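Local coordinates for protein NADPH-flavin oxidoreductase (Helicobacter pylori, PDB 2H0U) that binds FMN and probably acts as an NAD(P)H-dependent flavin oxidoreductase, at residues E31-V36 with L156-C161; R38-S43 with M146-M151; I44-W49 with F135-K140; K87-T90 with Y95-K98. All blocks are in the same frame, centred on the assembly; numbering follows the deposited sequence.

Contact 1: residues E31-V36 with L156-C161; sequences EALVEV and LGIDSC
The helical turn that brings Leu33 against Leu156 and Ile158 is closed by the backbone bond from Val36 N to Ala32 O, at 2.9 Å. The bond from Glu35 N to Glu31 O, at 3.0 Å, belongs to the same turn. The contact itself is apolar. Leu33 carries it alone from the 31-36 side, with one methyl for each partner. Its CD2 lies 4.2 Å from Leu156 CD1, and these two side chains run past each other in opposite directions. Its CD1 meets Ile158 CD1 tip to tip at 4.1 Å. In Leu33, CG stands opposite the carbonyl carbon (chi1 -69°) and the chain is extended beyond it, which carries the fork away from the helix and divides it between the two partners. The backbones stay well apart, with 9.4 Å between Leu33 CA and Leu156 CA. Gly157 separates the two hydrophobic partners. With positive phi, 80°, and two bonds back into the last turn, it ends the preceding helix in a Schellman motif. The turn places Leu156 and Ile158 on the same side, toward Leu33. Ile158 also packs on Ile25 and Tyr196. The chain then enters the strand with Asp159, whose backbone pairs with Gly195, and reaches Cys161, which touches FMN. Leu156 is also packed by Val6 of the second subunit, so the cluster borders the dimer interface. Helix 27-38 thus lies against the connection from helix 131-155 to strand 159-163, and Leu33 also rests on Ala152 of helix 131-155.

Contact 2: residues R38-S43 with M146-M151; sequences RLAPSS and MANMMM. With FMN (flavin mononucleotide), chain B.
Ala40 and Pro41 pack against Asn148 in the nitroreductase fold, where the loop after helix 27-38 crosses helix 131-155 and runs on to the flavin. The packing is slight. The amide nitrogen of Asn148 does the touching: ND2 is 3.7 Å from Pro41 CD and 3.9 Å from Ala40 CB. Asn148 and Pro41 approach from opposite directions. These are van der Waals contacts beside a polar group.

Hydrogen bonds fix the loop. Within it, Ser42 OG pairs with Glu47 N. Ser43 N pairs with Gln141 OE1 of helix 131-155. Ala40 O bonds to Arg206 NE of the second subunit, and NH2 of that same arginine binds FMN, so the flavin site is shared between the chains.

The flavin contacts are close packing. Ser42 C lies 3.4 Å from FMN C8M, and Ser43 N lies 3.3 Å from FMN C8. The hydroxyl of Ser43 is swung opposite its own backbone N (chi1 -172°) and bonds to Glu164 OE1 of the second subunit. Nearer the phosphate, Pro41 CB sits 3.3 Å from the ribityl oxygen O3' of FMN.

Contact 3: residues I44-W49 with F135-K140; sequences IGLEPW and FDWASK. With FMN (flavin mononucleotide), chain B.
Trp137 has CG opposite its backbone N (chi1 173°), which swings the indole out from helix 131-155 to meet Leu46. In Leu46, CG instead stands opposite the carbonyl carbon (chi1 -67°), and CD1 reaches the indole. The two side chains cross at about a right angle. Leu46 CD1 meets the ring edge in its plane, 3.8 Å from Trp137 CH2. The same carbon, Trp137 CH2, is 4.2 Å from Ile44 CD1, which comes in obliquely.

A second patch lies further along the loop. Pro48 CG is 3.8 Å from Ala138 CB, and the small alanine lets the backbones approach to 5.8 Å between Pro48 CA and Ala138 CA. Pro48 is the centre of an inverse gamma turn, closed by Trp49 N to Glu47 O at 2.7 Å. The turn folds the loop back on itself: Glu47 CA sits over the centre of one face of the Trp49 ring, 3.7 Å above its plane.

Gly45 CA lies 3.6 Å from FMN O4', so this loop also borders the cofactor. The indole nitrogen of Trp137 is engaged elsewhere: NE1 bonds to Glu164 OE1 of the second subunit, a residue whose backbone N binds FMN. The side-chain contacts between loop and helix are apolar, while the polar end of the indole ties the helix to the other half of the dimer.

Contact 4: residues K87-T90 with Y95-K98; sequences KGVT and YVKK
Val89 and Val96 meet through one methyl each, with Val89 CG1 3.6 Å from Val96 CG2. Their side chains cross at a slant. Val89 CG1 also touches the edge of the Tyr95 ring, near its plane, at 4.2 Å from CD2 of Tyr95. Val96 CG2 has a second neighbour in the backbone: Thr90 O lies 3.4 Å from it. The same oxygen, Thr90 O, is 3.6 Å from Val96 CB, so it rests against the branch point of the side chain as well. In Val96, CG2 stands opposite the carbonyl carbon while CG1 is opposite the backbone N (chi1 165°). That rotation presents CG2 to both Val89 and Thr90. The backbones are close here, with 6.5 Å between Val89 CA and Val96 CA.

The next shell fixes the parts that touch. Ser93 OG bonds to both Thr90 O and Val96 N, so one hydroxyl joins the loop to the first turn of the helix. The ring of Tyr95 is held at its far end, where OH bonds to Leu46 O and also to Trp207 NE1 of the second subunit. Apolar neighbours surround the contact: Leu46 packs on both Val89 and Val96, and Trp137 of helix 131-155 also meets Val89.

Gly88 has positive phi, 62°, in the loop after strand 79-86. Val89 is the centre of an inverse gamma turn. The arrangement is a tight strand-to-helix connection, in which the loop after strand 79-86 folds back onto the first turn of helix 94-102.

In the fold
The four contacts are nested along the chain: contact 4 lies inside the loop closed by contact 3, contact 3 inside that of contact 2, and contact 2 inside that of contact 1. Helix 131-155 is shared by contacts 2 and 3 and leads into the strand of contact 1. Contacts 1 and 2 touch, with centres 11 Å apart. Contacts 2 and 3 also touch, as do contacts 3 and 4, with centres 12 Å and 10 Å apart. The centres of contacts 1 and 4 are 28 Å apart, on opposite sides of the chain's centre. All four touch the second subunit. Contacts 2 and 3 border the same FMN, which is hydrogen-bonded by the second subunit.

Contact 1: residues E31-V36 with L156-C161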
# COMPACT_ATOMS: atom_id res chain seq x y z
N GLU A 31 -18.46 9.62 3.27
CA GLU A 31 -18.95 8.73 2.24
C GLU A 31 -18.01 8.82 1.04
O GLU A 31 -17.76 7.82 0.38
CB GLU A 31 -20.38 9.15 1.82
CG GLU A 31 -21.43 8.72 2.86
CD GLU A 31 -22.80 9.38 2.66
OE1 GLU A 31 -22.92 10.35 1.85
OE2 GLU A 31 -23.75 8.93 3.35
N ALA A 32 -17.49 10.00 0.77
CA ALA A 32 -16.52 10.12 -0.36
C ALA A 32 -15.24 9.35 -0.08
O ALA A 32 -14.71 8.68 -0.98
CB ALA A 32 -16.18 11.57 -0.66
N LEU A 33 -14.76 9.40 1.16
CA LEU A 33 -13.53 8.67 1.50
C LEU A 33 -13.74 7.17 1.41
O LEU A 33 -12.87 6.44 0.94
CB LEU A 33 -12.99 9.11 2.89
CG LEU A 33 -12.44 10.53 3.00
CD1 LEU A 33 -12.04 10.84 4.43
CD2 LEU A 33 -11.24 10.78 2.04
N VAL A 34 -14.91 6.69 1.81
CA VAL A 34 -15.20 5.24 1.71
C VAL A 34 -15.22 4.85 0.23
O VAL A 34 -14.69 3.80 -0.16
CB VAL A 34 -16.58 4.88 2.34
CG1 VAL A 34 -16.91 3.39 2.02
CG2 VAL A 34 -16.54 5.10 3.82
N GLU A 35 -15.81 5.72 -0.58
CA GLU A 35 -15.78 5.54 -2.03
C GLU A 35 -14.36 5.47 -2.61
O GLU A 35 -14.08 4.63 -3.47
CB GLU A 35 -16.65 6.61 -2.73
CG GLU A 35 -16.71 6.49 -4.26
CD GLU A 35 -17.50 5.26 -4.76
OE1 GLU A 35 -18.13 4.51 -3.97
OE2 GLU A 35 -17.55 5.10 -5.99
N VAL A 36 -13.47 6.35 -2.16
CA VAL A 36 -12.04 6.26 -2.51
C VAL A 36 -11.50 4.84 -2.24
O VAL A 36 -10.85 4.23 -3.10
CB VAL A 36 -11.20 7.35 -1.79
CG1 VAL A 36 -9.69 7.15 -2.00
CG2 VAL A 36 -11.62 8.75 -2.29
N LEU A 156 -8.97 16.73 1.01
CA LEU A 156 -10.12 17.38 1.66
C LEU A 156 -9.80 18.16 2.92
O LEU A 156 -10.70 18.71 3.53
CB LEU A 156 -11.22 16.36 1.99
CG LEU A 156 -11.93 15.72 0.80
CD1 LEU A 156 -12.84 14.57 1.24
CD2 LEU A 156 -12.73 16.79 0.01
N GLY A 157 -8.53 18.23 3.31
CA GLY A 157 -8.12 18.95 4.53
C GLY A 157 -8.36 18.17 5.80
O GLY A 157 -8.42 18.74 6.91
N ILE A 158 -8.44 16.85 5.65
CA ILE A 158 -8.75 15.93 6.75
C ILE A 158 -7.47 15.19 7.12
O ILE A 158 -6.68 14.85 6.25
CB ILE A 158 -9.89 14.92 6.35
CG1 ILE A 158 -11.21 15.68 6.13
CG2 ILE A 158 -10.11 13.81 7.42
CD1 ILE A 158 -12.27 14.86 5.39
N ASP A 159 -7.27 14.96 8.41
CA ASP A 159 -6.04 14.28 8.84
C ASP A 159 -6.24 12.83 9.06
O ASP A 159 -7.37 12.36 9.06
CB ASP A 159 -5.49 14.96 10.08
CG ASP A 159 -5.05 16.36 9.79
OD1 ASP A 159 -3.91 16.52 9.29
OD2 ASP A 159 -5.81 17.29 10.11
N SER A 160 -5.13 12.09 9.17
CA SER A 160 -5.22 10.62 9.31
C SER A 160 -3.97 10.12 10.02
O SER A 160 -2.98 10.87 10.14
CB SER A 160 -5.39 9.93 7.94
OG SER A 160 -4.23 10.09 7.13
N CYS A 161 -4.02 8.88 10.50
CA CYS A 161 -2.85 8.17 10.97
C CYS A 161 -3.02 6.70 10.65
O CYS A 161 -4.05 6.09 11.00
CB CYS A 161 -2.63 8.38 12.49
SG CYS A 161 -0.99 7.68 13.03

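Contact 2: residues R38-S43 with M146-M151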
# COMPACT_ATOMS: atom_id res chain seq x y z
N ARG A 38 -13.33 2.05 -1.84
CA ARG A 38 -14.02 1.13 -2.80
C ARG A 38 -13.34 1.06 -4.18
O ARG A 38 -13.18 -0.00 -4.76
CB ARG A 38 -15.49 1.53 -2.98
CG ARG A 38 -16.31 0.44 -3.68
CD ARG A 38 -17.81 0.81 -3.76
NE ARG A 38 -18.04 1.82 -4.81
CZ ARG A 38 -18.28 1.54 -6.09
NH1 ARG A 38 -18.37 0.28 -6.51
NH2 ARG A 38 -18.46 2.56 -6.96
N LEU A 39 -12.88 2.21 -4.65
CA LEU A 39 -12.33 2.33 -6.01
C LEU A 39 -10.86 2.02 -6.11
O LEU A 39 -10.29 2.06 -7.21
CB LEU A 39 -12.59 3.75 -6.54
CG LEU A 39 -14.09 4.06 -6.66
CD1 LEU A 39 -14.20 5.51 -7.01
CD2 LEU A 39 -14.76 3.20 -7.77
N ALA A 40 -10.20 1.68 -4.99
CA ALA A 40 -8.78 1.34 -5.06
C ALA A 40 -8.48 0.16 -5.98
O ALA A 40 -9.30 -0.78 -6.09
CB ALA A 40 -8.21 1.05 -3.65
N PRO A 41 -7.30 0.18 -6.65
CA PRO A 41 -6.89 -0.98 -7.49
C PRO A 41 -6.34 -2.09 -6.65
O PRO A 41 -5.90 -1.86 -5.49
CB PRO A 41 -5.76 -0.41 -8.36
CG PRO A 41 -5.14 0.75 -7.47
CD PRO A 41 -6.33 1.30 -6.66
N SER A 42 -6.35 -3.30 -7.21
CA SER A 42 -5.79 -4.46 -6.52
C SER A 42 -5.26 -5.40 -7.58
O SER A 42 -5.73 -5.39 -8.71
CB SER A 42 -6.86 -5.18 -5.69
OG SER A 42 -8.01 -5.46 -6.50
N SER A 43 -4.32 -6.25 -7.19
CA SER A 43 -3.76 -7.24 -8.11
C SER A 43 -4.87 -8.14 -8.66
O SER A 43 -5.68 -8.69 -7.89
CB SER A 43 -2.71 -8.06 -7.40
OG SER A 43 -2.04 -8.88 -8.35
N MSE A 146 -5.84 1.77 1.82
CA MSE A 146 -5.68 2.71 2.96
C MSE A 146 -4.89 3.96 2.54
O MSE A 146 -5.27 5.09 2.90
CB MSE A 146 -4.97 1.99 4.14
CG MSE A 146 -4.57 2.96 5.23
SE MSE A 146 -3.48 2.14 6.63
CE MSE A 146 -1.81 1.88 5.63
N ALA A 147 -3.82 3.77 1.76
CA ALA A 147 -3.02 4.92 1.25
C ALA A 147 -3.89 5.90 0.45
O ALA A 147 -3.79 7.13 0.63
CB ALA A 147 -1.82 4.41 0.36
N ASN A 148 -4.69 5.37 -0.48
CA ASN A 148 -5.53 6.20 -1.30
C ASN A 148 -6.50 7.03 -0.42
O ASN A 148 -6.73 8.23 -0.68
CB ASN A 148 -6.31 5.32 -2.30
CG ASN A 148 -5.43 4.86 -3.43
OD1 ASN A 148 -4.23 5.12 -3.42
ND2 ASN A 148 -6.02 4.20 -4.43
N MSE A 149 -7.08 6.39 0.59
CA MSE A 149 -7.96 7.10 1.53
C MSE A 149 -7.22 8.21 2.29
O MSE A 149 -7.74 9.30 2.45
CB MSE A 149 -8.61 6.11 2.52
CG MSE A 149 -9.64 5.23 1.75
SE MSE A 149 -10.59 4.02 2.95
CE MSE A 149 -11.58 5.33 4.10
N MSE A 150 -6.03 7.93 2.81
CA MSE A 150 -5.28 8.99 3.51
C MSE A 150 -4.93 10.13 2.59
O MSE A 150 -5.01 11.30 2.99
CB MSE A 150 -4.00 8.42 4.12
CG MSE A 150 -4.41 7.40 5.15
SE MSE A 150 -2.82 6.86 6.16
CE MSE A 150 -1.88 5.95 4.77
N MSE A 151 -4.56 9.82 1.34
CA MSE A 151 -4.21 10.88 0.44
C MSE A 151 -5.45 11.71 0.03
O MSE A 151 -5.39 12.94 -0.04
CB MSE A 151 -3.43 10.33 -0.79
CG MSE A 151 -2.95 11.44 -1.73
SE MSE A 151 -1.39 12.27 -0.86
CE MSE A 151 -0.86 10.89 0.45
N1 FMN B . -2.04 -5.16 -14.54
C2 FMN B . -1.28 -5.82 -15.50
O2 FMN B . -1.66 -5.80 -16.67
N3 FMN B . -0.15 -6.53 -15.17
C4 FMN B . 0.24 -6.60 -13.86
O4 FMN B . 1.32 -7.11 -13.58
C4A FMN B . -0.55 -5.97 -12.87
N5 FMN B . -0.18 -6.03 -11.55
C5A FMN B . -0.87 -5.34 -10.58
C6 FMN B . -0.41 -5.43 -9.25
C7 FMN B . -1.12 -4.73 -8.27
C7M FMN B . -0.43 -4.51 -6.95
C8 FMN B . -2.28 -3.99 -8.57
C8M FMN B . -2.84 -3.01 -7.53
C9 FMN B . -2.71 -3.92 -9.88
C9A FMN B . -2.02 -4.61 -10.89
N10 FMN B . -2.45 -4.57 -12.23
C10 FMN B . -1.68 -5.23 -13.22
C1' FMN B . -3.68 -3.82 -12.65
C2' FMN B . -4.97 -4.42 -12.07
O2' FMN B . -5.46 -5.38 -12.98
C3' FMN B . -5.97 -3.26 -11.92
O3' FMN B . -5.48 -2.32 -10.98
C4' FMN B . -7.35 -3.66 -11.41
O4' FMN B . -7.96 -4.47 -12.40
C5' FMN B . -8.28 -2.47 -11.09
O5' FMN B . -8.43 -1.71 -12.30
P FMN B . -8.02 -0.16 -12.32
O1P FMN B . -6.60 -0.10 -11.81
O2P FMN B . -8.11 0.28 -13.78
O3P FMN B . -8.95 0.64 -11.45

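Contact 3: residues I44-W49 with F135-K140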
# COMPACT_ATOMS: atom_id res chain seq x y z
N ILE A 44 -4.95 -8.23 -10.00
CA ILE A 44 -5.91 -9.06 -10.75
C ILE A 44 -7.33 -8.53 -10.56
O ILE A 44 -8.32 -9.20 -10.85
CB ILE A 44 -5.85 -10.59 -10.39
CG1 ILE A 44 -4.43 -11.03 -9.99
CG2 ILE A 44 -6.42 -11.45 -11.60
CD1 ILE A 44 -4.27 -12.53 -9.58
N GLY A 45 -7.42 -7.28 -10.12
CA GLY A 45 -8.68 -6.69 -9.70
C GLY A 45 -9.55 -7.47 -8.69
O GLY A 45 -10.78 -7.35 -8.74
N LEU A 46 -8.94 -8.24 -7.79
CA LEU A 46 -9.73 -9.18 -6.98
C LEU A 46 -10.39 -8.50 -5.78
O LEU A 46 -11.29 -9.08 -5.19
CB LEU A 46 -8.90 -10.37 -6.51
CG LEU A 46 -8.43 -11.31 -7.63
CD1 LEU A 46 -7.44 -12.33 -7.00
CD2 LEU A 46 -9.58 -11.96 -8.32
N GLU A 47 -9.97 -7.26 -5.46
CA GLU A 47 -10.54 -6.52 -4.30
C GLU A 47 -10.64 -7.43 -3.08
O GLU A 47 -11.73 -7.60 -2.52
CB GLU A 47 -11.95 -5.99 -4.63
CG GLU A 47 -12.05 -5.02 -5.76
CD GLU A 47 -13.53 -4.82 -6.21
OE1 GLU A 47 -14.33 -4.29 -5.41
OE2 GLU A 47 -13.83 -5.14 -7.35
N PRO A 48 -9.50 -8.01 -2.62
CA PRO A 48 -9.61 -9.06 -1.62
C PRO A 48 -9.69 -8.50 -0.21
O PRO A 48 -8.81 -8.76 0.64
CB PRO A 48 -8.30 -9.84 -1.82
CG PRO A 48 -7.28 -8.68 -2.09
CD PRO A 48 -8.08 -7.75 -3.00
N TRP A 49 -10.72 -7.68 0.01
CA TRP A 49 -10.77 -6.82 1.19
C TRP A 49 -12.17 -6.54 1.71
O TRP A 49 -13.17 -6.75 1.02
CB TRP A 49 -10.03 -5.50 0.94
CG TRP A 49 -10.45 -4.72 -0.28
CD1 TRP A 49 -11.74 -4.42 -0.66
CD2 TRP A 49 -9.58 -4.11 -1.24
NE1 TRP A 49 -11.71 -3.67 -1.82
CE2 TRP A 49 -10.40 -3.48 -2.20
CE3 TRP A 49 -8.18 -4.05 -1.38
CZ2 TRP A 49 -9.87 -2.74 -3.26
CZ3 TRP A 49 -7.64 -3.34 -2.47
CH2 TRP A 49 -8.49 -2.68 -3.39
N PHE A 135 -2.30 -14.62 2.59
CA PHE A 135 -2.92 -13.54 3.38
C PHE A 135 -2.13 -12.22 3.28
O PHE A 135 -2.72 -11.15 3.04
CB PHE A 135 -3.08 -13.93 4.84
CG PHE A 135 -3.57 -12.80 5.65
CD1 PHE A 135 -4.91 -12.42 5.56
CD2 PHE A 135 -2.69 -12.00 6.34
CE1 PHE A 135 -5.37 -11.29 6.27
CE2 PHE A 135 -3.15 -10.88 7.06
CZ PHE A 135 -4.49 -10.53 7.00
N ASP A 136 -0.81 -12.30 3.43
CA ASP A 136 -0.01 -11.06 3.35
C ASP A 136 -0.05 -10.43 1.96
O ASP A 136 0.06 -9.22 1.84
CB ASP A 136 1.42 -11.26 3.80
CG ASP A 136 1.55 -11.34 5.31
OD1 ASP A 136 0.67 -10.81 6.03
OD2 ASP A 136 2.52 -11.95 5.78
N TRP A 137 -0.17 -11.26 0.92
CA TRP A 137 -0.38 -10.74 -0.45
C TRP A 137 -1.69 -9.91 -0.58
O TRP A 137 -1.69 -8.79 -1.09
CB TRP A 137 -0.35 -11.88 -1.49
CG TRP A 137 -0.73 -11.41 -2.87
CD1 TRP A 137 0.03 -10.63 -3.72
CD2 TRP A 137 -1.96 -11.68 -3.55
NE1 TRP A 137 -0.68 -10.41 -4.89
CE2 TRP A 137 -1.89 -11.06 -4.81
CE3 TRP A 137 -3.13 -12.40 -3.20
CZ2 TRP A 137 -2.95 -11.13 -5.74
CZ3 TRP A 137 -4.18 -12.47 -4.13
CH2 TRP A 137 -4.07 -11.84 -5.40
N ALA A 138 -2.79 -10.43 -0.05
CA ALA A 138 -4.06 -9.69 -0.04
C ALA A 138 -3.93 -8.46 0.83
O ALA A 138 -4.54 -7.39 0.53
CB ALA A 138 -5.20 -10.59 0.47
N SER A 139 -3.22 -8.60 1.95
CA SER A 139 -2.96 -7.45 2.85
C SER A 139 -2.22 -6.29 2.17
O SER A 139 -2.55 -5.12 2.35
CB SER A 139 -2.19 -7.94 4.10
OG SER A 139 -1.79 -6.86 4.97
N LYS A 140 -1.22 -6.61 1.37
CA LYS A 140 -0.55 -5.57 0.55
C LYS A 140 -1.57 -4.72 -0.26
O LYS A 140 -1.41 -3.49 -0.37
CB LYS A 140 0.48 -6.24 -0.40
CG LYS A 140 1.72 -6.79 0.35
CD LYS A 140 2.68 -7.54 -0.64
CE LYS A 140 3.60 -8.45 0.19
NZ LYS A 140 4.72 -8.94 -0.72
N1 FMN B . -2.04 -5.16 -14.54
C2 FMN B . -1.28 -5.82 -15.50
O2 FMN B . -1.66 -5.80 -16.67
N3 FMN B . -0.15 -6.53 -15.17
C4 FMN B . 0.24 -6.60 -13.86
O4 FMN B . 1.32 -7.11 -13.58
C4A FMN B . -0.55 -5.97 -12.87
N5 FMN B . -0.18 -6.03 -11.55
C5A FMN B . -0.87 -5.34 -10.58
C6 FMN B . -0.41 -5.43 -9.25
C7 FMN B . -1.12 -4.73 -8.27
C7M FMN B . -0.43 -4.51 -6.95
C8 FMN B . -2.28 -3.99 -8.57
C8M FMN B . -2.84 -3.01 -7.53
C9 FMN B . -2.71 -3.92 -9.88
C9A FMN B . -2.02 -4.61 -10.89
N10 FMN B . -2.45 -4.57 -12.23
C10 FMN B . -1.68 -5.23 -13.22
C1' FMN B . -3.68 -3.82 -12.65
C2' FMN B . -4.97 -4.42 -12.07
O2' FMN B . -5.46 -5.38 -12.98
C3' FMN B . -5.97 -3.26 -11.92
O3' FMN B . -5.48 -2.32 -10.98
C4' FMN B . -7.35 -3.66 -11.41
O4' FMN B . -7.96 -4.47 -12.40
C5' FMN B . -8.28 -2.47 -11.09
O5' FMN B . -8.43 -1.71 -12.30
P FMN B . -8.02 -0.16 -12.32
O1P FMN B . -6.60 -0.10 -11.81
O2P FMN B . -8.11 0.28 -13.78
O3P FMN B . -8.95 0.64 -11.45

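Contact 4: residues K87-T90 with Y95-K98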
# COMPACT_ATOMS: atom_id res chain seq x y z
N LYS A 87 -8.44 -14.25 3.17
CA LYS A 87 -7.55 -15.39 3.26
C LYS A 87 -7.84 -16.35 2.11
O LYS A 87 -9.00 -16.48 1.68
CB LYS A 87 -7.86 -16.13 4.57
CG LYS A 87 -7.47 -15.31 5.78
CD LYS A 87 -7.67 -16.06 7.03
CE LYS A 87 -7.00 -15.28 8.16
NZ LYS A 87 -7.29 -15.88 9.49
N GLY A 88 -6.79 -17.05 1.69
CA GLY A 88 -6.87 -18.18 0.74
C GLY A 88 -7.43 -17.75 -0.61
O GLY A 88 -8.26 -18.44 -1.19
N VAL A 89 -6.94 -16.64 -1.12
CA VAL A 89 -7.49 -16.05 -2.36
C VAL A 89 -6.65 -16.65 -3.49
O VAL A 89 -5.65 -16.06 -3.92
CB VAL A 89 -7.44 -14.52 -2.34
CG1 VAL A 89 -7.90 -13.95 -3.67
CG2 VAL A 89 -8.35 -13.96 -1.22
N THR A 90 -7.05 -17.84 -3.91
CA THR A 90 -6.27 -18.69 -4.84
C THR A 90 -7.09 -18.90 -6.11
O THR A 90 -8.28 -18.66 -6.10
CB THR A 90 -5.93 -20.07 -4.25
OG1 THR A 90 -7.14 -20.77 -3.87
CG2 THR A 90 -4.98 -19.96 -3.05
N TYR A 95 -14.01 -17.42 -3.70
CA TYR A 95 -14.04 -15.96 -3.78
C TYR A 95 -13.59 -15.45 -5.16
O TYR A 95 -14.19 -14.52 -5.73
CB TYR A 95 -13.12 -15.28 -2.70
CG TYR A 95 -13.14 -13.78 -2.90
CD1 TYR A 95 -14.29 -13.04 -2.63
CD2 TYR A 95 -12.04 -13.12 -3.47
CE1 TYR A 95 -14.34 -11.65 -2.85
CE2 TYR A 95 -12.08 -11.74 -3.73
CZ TYR A 95 -13.23 -11.02 -3.41
OH TYR A 95 -13.29 -9.66 -3.66
N VAL A 96 -12.51 -16.03 -5.68
CA VAL A 96 -12.01 -15.61 -6.99
C VAL A 96 -13.06 -15.89 -8.08
O VAL A 96 -13.34 -15.02 -8.93
CB VAL A 96 -10.63 -16.24 -7.33
CG1 VAL A 96 -10.30 -16.09 -8.81
CG2 VAL A 96 -9.52 -15.54 -6.46
N LYS A 97 -13.67 -17.08 -8.05
CA LYS A 97 -14.73 -17.40 -9.01
C LYS A 97 -15.85 -16.36 -8.84
O LYS A 97 -16.35 -15.84 -9.82
CB LYS A 97 -15.22 -18.83 -8.85
CG LYS A 97 -16.23 -19.30 -9.95
CD LYS A 97 -16.48 -20.78 -9.85
CE LYS A 97 -17.68 -21.22 -10.74
NZ LYS A 97 -17.79 -22.73 -10.81
N LYS A 98 -16.19 -16.03 -7.59
CA LYS A 98 -17.25 -15.06 -7.32
C LYS A 98 -16.99 -13.65 -7.83
O LYS A 98 -17.85 -13.07 -8.47
CB LYS A 98 -17.57 -15.01 -5.82
CG LYS A 98 -18.80 -14.13 -5.46
CD LYS A 98 -19.00 -14.12 -3.95
CE LYS A 98 -20.47 -14.24 -3.58
NZ LYS A 98 -20.65 -13.91 -2.14